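Local coordinates for protein uncharacterized conserved (Bdellovibrio bacteriovorus, PDB 7O21) that probably trims cell-wall peptidoglycan as an LD-carboxypeptidase of the YkuD family, an activity tied to the curved shape of this predatory bacterium, at residues I44-E49 with I173-H178; H248-Y253 with V263-R268; G278-Y283 with I294-A299. All coordinates share one frame; numbering follows the deposited sequence.

How the contacts relate
From the N terminus, 44-49 comes first, on a strand of the YkuD-type catalytic region, and contact 1 closes when the chain returns at 173-178, after the 123 intervening residues that include both predicted active-site residues. The chain then enters the NTF2-like region, where contacts 2 and 3 lie in successive beta hairpins, with 9 and 10 residues, mostly strand, between their segments. Nothing nests or crosses: the three follow in series. Contacts 2 and 3 share one antiparallel sheet, since strand 260-270 lies beside 275-287, and Val-263 O is 2.8 Å from Ile-282 N. Contact 1 lies across the chain's centre, about 24 Å from contact 2 and 23 Å from contact 3, centre to centre.

Contact 1 of 3, residues I44-E49 with I173-H178; sequences ILVDKE and ILIFDH
Lys-48 runs alongside Asp-177, and the two join in a salt bridge of 2.6 Å between Lys-48 NZ and Asp-177 OD1, the nitrogen coming to the oxygen almost in line with the C-O bond. The lysine chain is extended beyond CG, and on its way its CE rests 3.7 Å from Ile-175 CG2. One residue on, His-178 ND1 donates to Glu-49 OE1 at 2.6 Å. Glu-49 OE1 lies in the imidazole plane at its edge, while the carboxylate plane is turned 74° from the ring, and the nitrogen approaches OE1 from above the carboxylate plane. Both polar pairs follow the ends of two parallel strands, whose axes come within 4.7 Å. Backbone bonds zip these strands together: Leu-174 N to Ile-44 O, Val-46 N to Leu-174 O at 2.7 Å, Phe-176 N to Val-46 O and Lys-48 N to Phe-176 O. On one face of the sheet, Leu-45 CG stands anti to the backbone N (chi1 171°), and CD1 reaches Phe-176 CD2 at 3.7 Å and Leu-174 CB. On the other face, Ile-44 CG2 meets Ile-173 CG1 at 3.9 Å, while Val-46 CG2 touches Ile-173 CD1. Further out, Thr-88 OG1 and Pro-89 O also accept from Lys-48 NZ, giving the ammonium three partners, and Glu-90 OE1 takes the N-H of Asp-177. Ile-175 is about 8 Å from Cys-151, the predicted nucleophile, side chain to side chain, so this pairing belongs to the sheet framework near the probable active site. Strand 42-47 is flanked by 52-59 and strand 172-176 by 91-99; Val-46 and Ile-175 pack on Val-152 of strand 152-153, while the Phe-176 ring stacks on His-257 of the NTF2-like region.

Contact 2 of 3, residues H248-Y253 with V263-R268; sequences HLSQPY and VKTLQR
Ser-250 OG is gripped from two sides of the fold: it accepts from Leu-266 N at 3.0 Å and is also hydrogen-bonded to Thr-36 OG1. The serine hydroxyl sits between its own N and carbonyl carbon (chi1 74°). In a separate bond Thr-265 OG1, anti to its backbone N, donates to Ser-250 O at 2.8 Å, meeting it well off the carbonyl axis (C=O...OG1 angle 121°) and tilted out of the carbonyl plane. Ser-250 N completes the group by donating to Leu-266 O. Toward the start of 248-253, His-248 and Arg-268 form a hydrogen-bonded antiparallel pair, with Arg-268 N to His-248 O at 2.8 Å. Between Leu-249 and Tyr-253 the register shifts by one residue, and pairing resumes where Tyr-253 N donates to Lys-264 O. Pro-252 CB packs 3.7 Å from Val-263 CG1. In the conformer described, the Tyr-253 ring turns its edge to Lys-264, Tyr-253 CD2 lying 3.9 Å from Lys-264 CB, and its OH bonds Ser-40 N; Lys-264 makes a cation-pi contact with Phe-39. Hydroxyls thus bridge the hairpin where its strand pairing is interrupted, replacing part of the regular backbone ladder with side-chain bonds.

Contact 3 of 3, residues G278-Y283 with I294-A299; sequences GVKTIY and IREEWA
Tyr-283 O accepts from both Ile-294 N, at 2.9 Å, and Arg-295 N, a longer bond of 3.3 Å; two residues facing one make this a classic beta bulge, whose return bond runs from Tyr-283 N to Arg-295 O. Past it the antiparallel ladder is regular, Thr-281 and Val-279 forming hydrogen-bonded pairs with Glu-297 and Ala-299. The charged contact is a salt bridge from Lys-280 NZ to Glu-296 OE2, 2.7 Å long and directed at the anti lone pair of that oxygen. Bends at chi2 and chi3 of the lysine bring its CD and CE to 3.2 Å from Glu-297 O, and chi4 (74°) turns NZ to the carboxylate. Gln-267 OE1 also accepts from this ammonium, and Tyr-217 OH pairs with Glu-296 OE1, so both ends of the bridge have a second partner. Among aromatic contacts, Glu-297 OE1 in the conformer described lies in the plane of the Tyr-283 ring at its edge, the carboxylate turned 86° to it. Arg-295 CB packs 3.8 Å from Tyr-283 CD1. Trp-298 lays NE1 against the bare CA of Gly-278, 3.4 Å away. Strand 290-300 is outermost within this chain; Tyr-283 packs edge-to-face with Phe-122 of helix 121-126, Ile-282 and Glu-296 touch Trp-201 of helix 184-206, and Lys-103 of the second subunit makes a cation-pi contact with Trp-298.

Contact 1 of 3, residues I44-E49 with I173-H178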
loop_
_atom_site.group_PDB
_atom_site.type_symbol
_atom_site.label_atom_id
_atom_site.label_comp_id
_atom_site.label_asym_id
_atom_site.label_seq_id
_atom_site.Cartn_x
_atom_site.Cartn_y
_atom_site.Cartn_z
ATOM N N ILE A 44 12.071 -0.161 -16.490
ATOM C CA ILE A 44 11.282 -0.482 -17.677
ATOM C C ILE A 44 10.616 0.792 -18.177
ATOM O O ILE A 44 10.014 1.534 -17.386
ATOM C CB ILE A 44 10.242 -1.570 -17.370
ATOM C CG1 ILE A 44 10.951 -2.895 -17.030
ATOM C CG2 ILE A 44 9.289 -1.724 -18.557
ATOM C CD1 ILE A 44 10.004 -3.969 -16.547
ATOM N N LEU A 45 10.726 1.061 -19.485
ATOM C CA LEU A 45 10.167 2.264 -20.095
ATOM C C LEU A 45 9.183 1.837 -21.173
ATOM O O LEU A 45 9.552 1.093 -22.092
ATOM C CB LEU A 45 11.269 3.122 -20.720
ATOM C CG LEU A 45 10.775 4.291 -21.569
ATOM C CD1 LEU A 45 10.080 5.314 -20.701
ATOM C CD2 LEU A 45 11.950 4.915 -22.324
ATOM N N VAL A 46 7.935 2.288 -21.057
ATOM C CA VAL A 46 6.883 1.957 -22.021
ATOM C C VAL A 46 6.559 3.205 -22.832
ATOM O O VAL A 46 6.188 4.243 -22.273
ATOM C CB VAL A 46 5.624 1.414 -21.333
ATOM C CG1 VAL A 46 4.552 1.060 -22.380
ATOM C CG2 VAL A 46 5.953 0.222 -20.452
ATOM N N ASP A 47 6.678 3.099 -24.150
ATOM C CA ASP A 47 6.445 4.194 -25.090
ATOM C C ASP A 47 5.157 3.838 -25.831
ATOM O O ASP A 47 5.172 3.011 -26.749
ATOM C CB ASP A 47 7.652 4.271 -26.025
ATOM C CG ASP A 47 7.521 5.321 -27.102
ATOM O OD1 ASP A 47 6.403 5.797 -27.384
ATOM O OD2 ASP A 47 8.574 5.665 -27.677
ATOM N N LYS A 48 4.035 4.442 -25.421
ATOM C CA LYS A 48 2.751 4.076 -26.015
ATOM C C LYS A 48 2.717 4.384 -27.503
ATOM O O LYS A 48 2.209 3.580 -28.294
ATOM C CB LYS A 48 1.590 4.788 -25.325
ATOM C CG LYS A 48 1.399 4.435 -23.861
ATOM C CD LYS A 48 0.147 5.145 -23.348
ATOM C CE LYS A 48 -0.093 4.904 -21.874
ATOM N NZ LYS A 48 -1.130 5.859 -21.373
ATOM N N GLU A 49 3.244 5.547 -27.900
ATOM C CA GLU A 49 3.164 5.956 -29.299
ATOM C C GLU A 49 3.886 4.966 -30.204
ATOM O O GLU A 49 3.362 4.570 -31.252
ATOM C CB GLU A 49 3.746 7.358 -29.456
ATOM C CG GLU A 49 3.886 7.806 -30.899
ATOM C CD GLU A 49 4.634 9.115 -31.019
ATOM O OE1 GLU A 49 4.941 9.717 -29.969
ATOM O OE2 GLU A 49 4.919 9.542 -32.157
ATOM N N ILE A 173 8.467 1.071 -13.494
ATOM C CA ILE A 173 7.913 1.018 -14.840
ATOM C C ILE A 173 7.383 2.406 -15.161
ATOM O O ILE A 173 6.555 2.958 -14.422
ATOM C CB ILE A 173 6.858 -0.091 -15.009
ATOM C CG1 ILE A 173 6.367 -0.124 -16.446
ATOM C CG2 ILE A 173 5.695 0.054 -13.992
ATOM C CD1 ILE A 173 5.614 -1.403 -16.801
ATOM N N LEU A 174 7.921 3.006 -16.217
ATOM C CA LEU A 174 7.553 4.346 -16.653
ATOM C C LEU A 174 6.633 4.176 -17.848
ATOM O O LEU A 174 7.034 3.591 -18.859
ATOM C CB LEU A 174 8.794 5.127 -17.067
ATOM C CG LEU A 174 9.895 5.277 -16.012
ATOM C CD1 LEU A 174 11.046 6.149 -16.538
ATOM C CD2 LEU A 174 9.343 5.812 -14.703
ATOM N N ILE A 175 5.401 4.648 -17.725
ATOM C CA ILE A 175 4.366 4.414 -18.723
ATOM C C ILE A 175 4.023 5.773 -19.314
ATOM O O ILE A 175 3.312 6.568 -18.695
ATOM C CB ILE A 175 3.141 3.711 -18.120
ATOM C CG1 ILE A 175 3.546 2.358 -17.490
ATOM C CG2 ILE A 175 2.056 3.502 -19.197
ATOM C CD1 ILE A 175 2.449 1.669 -16.677
ATOM N N PHE A 176 4.534 6.066 -20.510
ATOM C CA PHE A 176 4.459 7.409 -21.076
ATOM C C PHE A 176 3.757 7.347 -22.422
ATOM O O PHE A 176 4.063 6.473 -23.241
ATOM C CB PHE A 176 5.866 7.986 -21.257
ATOM C CG PHE A 176 6.629 8.209 -19.955
ATOM C CD1 PHE A 176 5.961 8.365 -18.748
ATOM C CD2 PHE A 176 8.017 8.278 -19.962
ATOM C CE1 PHE A 176 6.669 8.598 -17.556
ATOM C CE2 PHE A 176 8.732 8.507 -18.780
ATOM C CZ PHE A 176 8.053 8.659 -17.576
ATOM N N ASP A 177 2.810 8.271 -22.644
ATOM C CA ASP A 177 2.136 8.360 -23.936
ATOM C C ASP A 177 3.140 8.653 -25.039
ATOM O O ASP A 177 3.026 8.128 -26.157
ATOM C CB ASP A 177 1.073 9.467 -23.915
ATOM C CG ASP A 177 -0.137 9.123 -23.059
ATOM O OD1 ASP A 177 -0.144 8.069 -22.393
ATOM O OD2 ASP A 177 -1.095 9.923 -23.044
ATOM N N HIS A 178 4.142 9.477 -24.739
ATOM C CA HIS A 178 5.142 9.878 -25.711
ATOM C C HIS A 178 6.497 9.793 -25.021
ATOM O O HIS A 178 6.575 9.876 -23.795
ATOM C CB HIS A 178 4.811 11.301 -26.193
ATOM C CG HIS A 178 3.514 11.383 -26.947
ATOM N ND1 HIS A 178 3.372 10.936 -28.244
ATOM C CD2 HIS A 178 2.283 11.790 -26.554
ATOM C CE1 HIS A 178 2.120 11.103 -28.631
ATOM N NE2 HIS A 178 1.437 11.616 -27.623
#

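Contact 2 of 3, residues H248-Y253 with V263-R268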
loop_
_atom_site.group_PDB
_atom_site.type_symbol
_atom_site.label_atom_id
_atom_site.label_comp_id
_atom_site.label_asym_id
_atom_site.label_seq_id
_atom_site.Cartn_x
_atom_site.Cartn_y
_atom_site.Cartn_z
ATOM N N HIS A 248 23.280 13.003 3.882
ATOM C CA HIS A 248 23.966 12.403 2.749
ATOM C C HIS A 248 22.979 11.568 1.948
ATOM O O HIS A 248 22.160 10.840 2.521
ATOM C CB HIS A 248 25.141 11.548 3.227
ATOM C CG HIS A 248 26.245 12.351 3.846
ATOM N ND1 HIS A 248 26.853 11.998 5.031
ATOM C CD2 HIS A 248 26.838 13.502 3.447
ATOM C CE1 HIS A 248 27.778 12.893 5.334
ATOM N NE2 HIS A 248 27.790 13.815 4.387
ATOM N N LEU A 249 23.054 11.691 0.624
ATOM C CA LEU A 249 22.140 11.008 -0.281
ATOM C C LEU A 249 22.942 10.146 -1.239
ATOM O O LEU A 249 23.903 10.629 -1.849
ATOM C CB LEU A 249 21.357 12.026 -1.112
ATOM C CG LEU A 249 20.691 13.180 -0.365
ATOM C CD1 LEU A 249 19.998 14.129 -1.340
ATOM C CD2 LEU A 249 19.720 12.617 0.628
ATOM N N SER A 250 22.546 8.883 -1.384
ATOM C CA SER A 250 23.132 8.077 -2.441
ATOM C C SER A 250 22.706 8.619 -3.803
ATOM O O SER A 250 21.724 9.358 -3.937
ATOM C CB SER A 250 22.701 6.618 -2.303
ATOM O OG SER A 250 21.341 6.439 -2.690
ATOM N N GLN A 251 23.470 8.267 -4.817
ATOM C CA GLN A 251 23.102 8.682 -6.155
ATOM C C GLN A 251 21.643 8.299 -6.412
ATOM O O GLN A 251 21.292 7.117 -6.293
ATOM C CB GLN A 251 23.998 8.010 -7.186
ATOM C CG GLN A 251 23.543 8.263 -8.600
ATOM C CD GLN A 251 24.400 7.515 -9.582
ATOM O OE1 GLN A 251 25.614 7.724 -9.645
ATOM N NE2 GLN A 251 23.780 6.632 -10.353
ATOM N N PRO A 252 20.769 9.256 -6.717
ATOM C CA PRO A 252 19.335 8.973 -6.764
ATOM C C PRO A 252 18.825 8.518 -8.125
ATOM O O PRO A 252 19.440 8.736 -9.171
ATOM C CB PRO A 252 18.721 10.344 -6.439
ATOM C CG PRO A 252 19.689 11.300 -7.038
ATOM C CD PRO A 252 21.049 10.702 -6.754
ATOM N N TYR A 253 17.673 7.828 -8.085
ATOM C CA TYR A 253 16.786 7.785 -9.243
ATOM C C TYR A 253 16.280 9.201 -9.473
ATOM O O TYR A 253 15.917 9.907 -8.530
ATOM C CB TYR A 253 15.517 6.954 -8.979
ATOM C CG TYR A 253 15.569 5.436 -8.955
ATOM C CD1 TYR A 253 15.718 4.681 -10.114
ATOM C CD2 TYR A 253 15.364 4.758 -7.768
ATOM C CE1 TYR A 253 15.720 3.280 -10.063
ATOM C CE2 TYR A 253 15.369 3.390 -7.714
ATOM C CZ TYR A 253 15.521 2.656 -8.854
ATOM O OH TYR A 253 15.530 1.280 -8.738
ATOM N N VAL A 263 12.282 11.827 -7.269
ATOM C CA VAL A 263 13.653 11.546 -6.859
ATOM C C VAL A 263 13.590 10.526 -5.733
ATOM O O VAL A 263 12.828 10.703 -4.781
ATOM C CB VAL A 263 14.369 12.827 -6.388
ATOM C CG1 VAL A 263 15.771 12.523 -5.931
ATOM C CG2 VAL A 263 14.411 13.845 -7.530
ATOM N N LYS A 264 14.361 9.437 -5.850
ATOM C CA LYS A 264 14.414 8.431 -4.789
ATOM C C LYS A 264 15.870 8.115 -4.481
ATOM O O LYS A 264 16.677 7.915 -5.400
ATOM C CB LYS A 264 13.660 7.163 -5.212
ATOM C CG LYS A 264 13.638 6.061 -4.159
ATOM C CD LYS A 264 12.887 4.853 -4.704
ATOM C CE LYS A 264 12.819 3.703 -3.705
ATOM N NZ LYS A 264 11.895 2.616 -4.200
ATOM N N THR A 265 16.205 8.093 -3.188
ATOM C CA THR A 265 17.588 7.959 -2.746
ATOM C C THR A 265 17.622 7.225 -1.409
ATOM O O THR A 265 16.616 7.137 -0.707
ATOM C CB THR A 265 18.239 9.346 -2.627
ATOM O OG1 THR A 265 19.594 9.226 -2.176
ATOM C CG2 THR A 265 17.487 10.210 -1.641
ATOM N N LEU A 266 18.780 6.641 -1.095
ATOM C CA LEU A 266 19.074 6.184 0.262
ATOM C C LEU A 266 19.703 7.348 1.029
ATOM O O LEU A 266 20.738 7.889 0.620
ATOM C CB LEU A 266 20.008 4.974 0.234
ATOM C CG LEU A 266 20.255 4.302 1.592
ATOM C CD1 LEU A 266 18.968 3.719 2.148
ATOM C CD2 LEU A 266 21.282 3.190 1.446
ATOM N N GLN A 267 19.056 7.754 2.113
ATOM C CA GLN A 267 19.417 8.960 2.850
ATOM C C GLN A 267 19.998 8.601 4.208
ATOM O O GLN A 267 19.411 7.807 4.946
ATOM C CB GLN A 267 18.165 9.805 3.052
ATOM C CG GLN A 267 18.331 11.003 3.986
ATOM C CD GLN A 267 16.989 11.633 4.327
ATOM O OE1 GLN A 267 16.396 12.320 3.502
ATOM N NE2 GLN A 267 16.483 11.354 5.516
ATOM N N ARG A 268 21.136 9.196 4.532
ATOM C CA ARG A 268 21.714 9.113 5.866
ATOM C C ARG A 268 21.534 10.473 6.530
ATOM O O ARG A 268 21.974 11.490 5.987
ATOM C CB ARG A 268 23.194 8.758 5.788
ATOM C CG ARG A 268 23.840 8.537 7.150
ATOM C CD ARG A 268 25.343 8.351 6.997
ATOM N NE ARG A 268 25.968 7.961 8.261
ATOM C CZ ARG A 268 26.420 8.824 9.164
ATOM N NH1 ARG A 268 26.311 10.127 8.945
ATOM N NH2 ARG A 268 26.984 8.380 10.284
#

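Contact 3 of 3, residues G278-Y283 with I294-A299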
loop_
_atom_site.group_PDB
_atom_site.type_symbol
_atom_site.label_atom_id
_atom_site.label_comp_id
_atom_site.label_asym_id
_atom_site.label_seq_id
_atom_site.Cartn_x
_atom_site.Cartn_y
_atom_site.Cartn_z
ATOM N N GLY A 278 17.453 5.655 5.624
ATOM C CA GLY A 278 16.110 5.338 5.178
ATOM C C GLY A 278 15.960 5.680 3.719
ATOM O O GLY A 278 16.800 6.358 3.122
ATOM N N VAL A 279 14.879 5.179 3.148
ATOM C CA VAL A 279 14.570 5.412 1.747
ATOM C C VAL A 279 13.787 6.716 1.668
ATOM O O VAL A 279 12.714 6.840 2.266
ATOM C CB VAL A 279 13.767 4.243 1.171
ATOM C CG1 VAL A 279 13.396 4.525 -0.276
ATOM C CG2 VAL A 279 14.582 2.952 1.275
ATOM N N LYS A 280 14.318 7.684 0.933
ATOM C CA LYS A 280 13.715 9.010 0.807
ATOM C C LYS A 280 13.173 9.150 -0.613
ATOM O O LYS A 280 13.921 9.011 -1.592
ATOM C CB LYS A 280 14.774 10.073 1.083
ATOM C CG LYS A 280 14.365 11.533 0.817
ATOM C CD LYS A 280 12.993 11.948 1.362
ATOM C CE LYS A 280 12.904 11.879 2.907
ATOM N NZ LYS A 280 13.637 12.999 3.563
ATOM N N THR A 281 11.864 9.364 -0.729
ATOM C CA THR A 281 11.243 9.618 -2.022
ATOM C C THR A 281 10.617 11.002 -2.004
ATOM O O THR A 281 9.833 11.318 -1.105
ATOM C CB THR A 281 10.161 8.594 -2.327
ATOM O OG1 THR A 281 10.685 7.278 -2.110
ATOM C CG2 THR A 281 9.733 8.719 -3.766
ATOM N N ILE A 282 10.975 11.817 -2.993
ATOM C CA ILE A 282 10.503 13.191 -3.134
ATOM C C ILE A 282 9.627 13.261 -4.380
ATOM O O ILE A 282 10.020 12.793 -5.454
ATOM C CB ILE A 282 11.702 14.140 -3.281
ATOM C CG1 ILE A 282 12.657 13.966 -2.089
ATOM C CG2 ILE A 282 11.239 15.584 -3.447
ATOM C CD1 ILE A 282 14.030 14.569 -2.319
ATOM N N TYR A 283 8.431 13.820 -4.231
ATOM C CA TYR A 283 7.499 14.042 -5.328
ATOM C C TYR A 283 7.376 15.545 -5.496
ATOM O O TYR A 283 7.063 16.251 -4.533
ATOM C CB TYR A 283 6.115 13.491 -4.968
ATOM C CG TYR A 283 6.053 12.006 -4.691
ATOM C CD1 TYR A 283 6.510 11.478 -3.490
ATOM C CD2 TYR A 283 5.518 11.137 -5.631
ATOM C CE1 TYR A 283 6.440 10.122 -3.231
ATOM C CE2 TYR A 283 5.449 9.772 -5.380
ATOM C CZ TYR A 283 5.912 9.281 -4.188
ATOM O OH TYR A 283 5.829 7.924 -3.934
ATOM N N ILE A 294 5.737 18.472 -3.318
ATOM C CA ILE A 294 4.364 18.296 -2.857
ATOM C C ILE A 294 4.231 17.166 -1.845
ATOM O O ILE A 294 3.278 17.139 -1.067
ATOM C CB ILE A 294 3.391 18.095 -4.034
ATOM C CG1 ILE A 294 3.797 16.891 -4.886
ATOM C CG2 ILE A 294 3.341 19.363 -4.869
ATOM C CD1 ILE A 294 2.633 16.342 -5.696
ATOM N N ARG A 295 5.140 16.192 -1.877
ATOM C CA ARG A 295 5.089 15.071 -0.944
ATOM C C ARG A 295 6.519 14.602 -0.711
ATOM O O ARG A 295 7.357 14.677 -1.606
ATOM C CB ARG A 295 4.289 13.882 -1.508
ATOM C CG ARG A 295 2.894 14.179 -2.069
ATOM C CD ARG A 295 1.856 14.335 -0.954
ATOM N NE ARG A 295 0.496 14.515 -1.467
ATOM C CZ ARG A 295 -0.088 15.692 -1.681
ATOM N NH1 ARG A 295 -1.330 15.732 -2.144
ATOM N NH2 ARG A 295 0.563 16.830 -1.456
ATOM N N GLU A 296 6.806 14.151 0.507
ATOM C CA GLU A 296 8.137 13.646 0.839
ATOM C C GLU A 296 7.957 12.476 1.794
ATOM O O GLU A 296 7.344 12.633 2.857
ATOM C CB GLU A 296 8.977 14.753 1.484
ATOM C CG GLU A 296 10.414 14.343 1.820
ATOM C CD GLU A 296 11.294 15.510 2.191
ATOM O OE1 GLU A 296 10.923 16.653 1.855
ATOM O OE2 GLU A 296 12.363 15.311 2.811
ATOM N N GLU A 297 8.479 11.306 1.414
ATOM C CA GLU A 297 8.307 10.073 2.172
ATOM C C GLU A 297 9.653 9.567 2.671
ATOM O O GLU A 297 10.695 9.792 2.049
ATOM C CB GLU A 297 7.667 8.978 1.311
ATOM C CG GLU A 297 6.259 9.291 0.816
ATOM C CD GLU A 297 5.675 8.183 -0.058
ATOM O OE1 GLU A 297 6.398 7.626 -0.919
ATOM O OE2 GLU A 297 4.482 7.864 0.119
ATOM N N TRP A 298 9.621 8.877 3.811
ATOM C CA TRP A 298 10.813 8.257 4.373
ATOM C C TRP A 298 10.402 6.913 4.955
ATOM O O TRP A 298 9.393 6.820 5.666
ATOM C CB TRP A 298 11.436 9.148 5.462
ATOM C CG TRP A 298 12.740 8.627 6.064
ATOM C CD1 TRP A 298 14.012 8.941 5.673
ATOM C CD2 TRP A 298 12.875 7.750 7.198
ATOM N NE1 TRP A 298 14.928 8.294 6.473
ATOM C CE2 TRP A 298 14.256 7.550 7.406
ATOM C CE3 TRP A 298 11.964 7.096 8.033
ATOM C CZ2 TRP A 298 14.750 6.739 8.438
ATOM C CZ3 TRP A 298 12.458 6.286 9.050
ATOM C CH2 TRP A 298 13.836 6.118 9.239
ATOM N N ALA A 299 11.154 5.868 4.613
ATOM C CA ALA A 299 10.947 4.552 5.200
ATOM C C ALA A 299 12.280 4.047 5.736
ATOM O O ALA A 299 13.313 4.217 5.083
ATOM C CB ALA A 299 10.409 3.578 4.138
#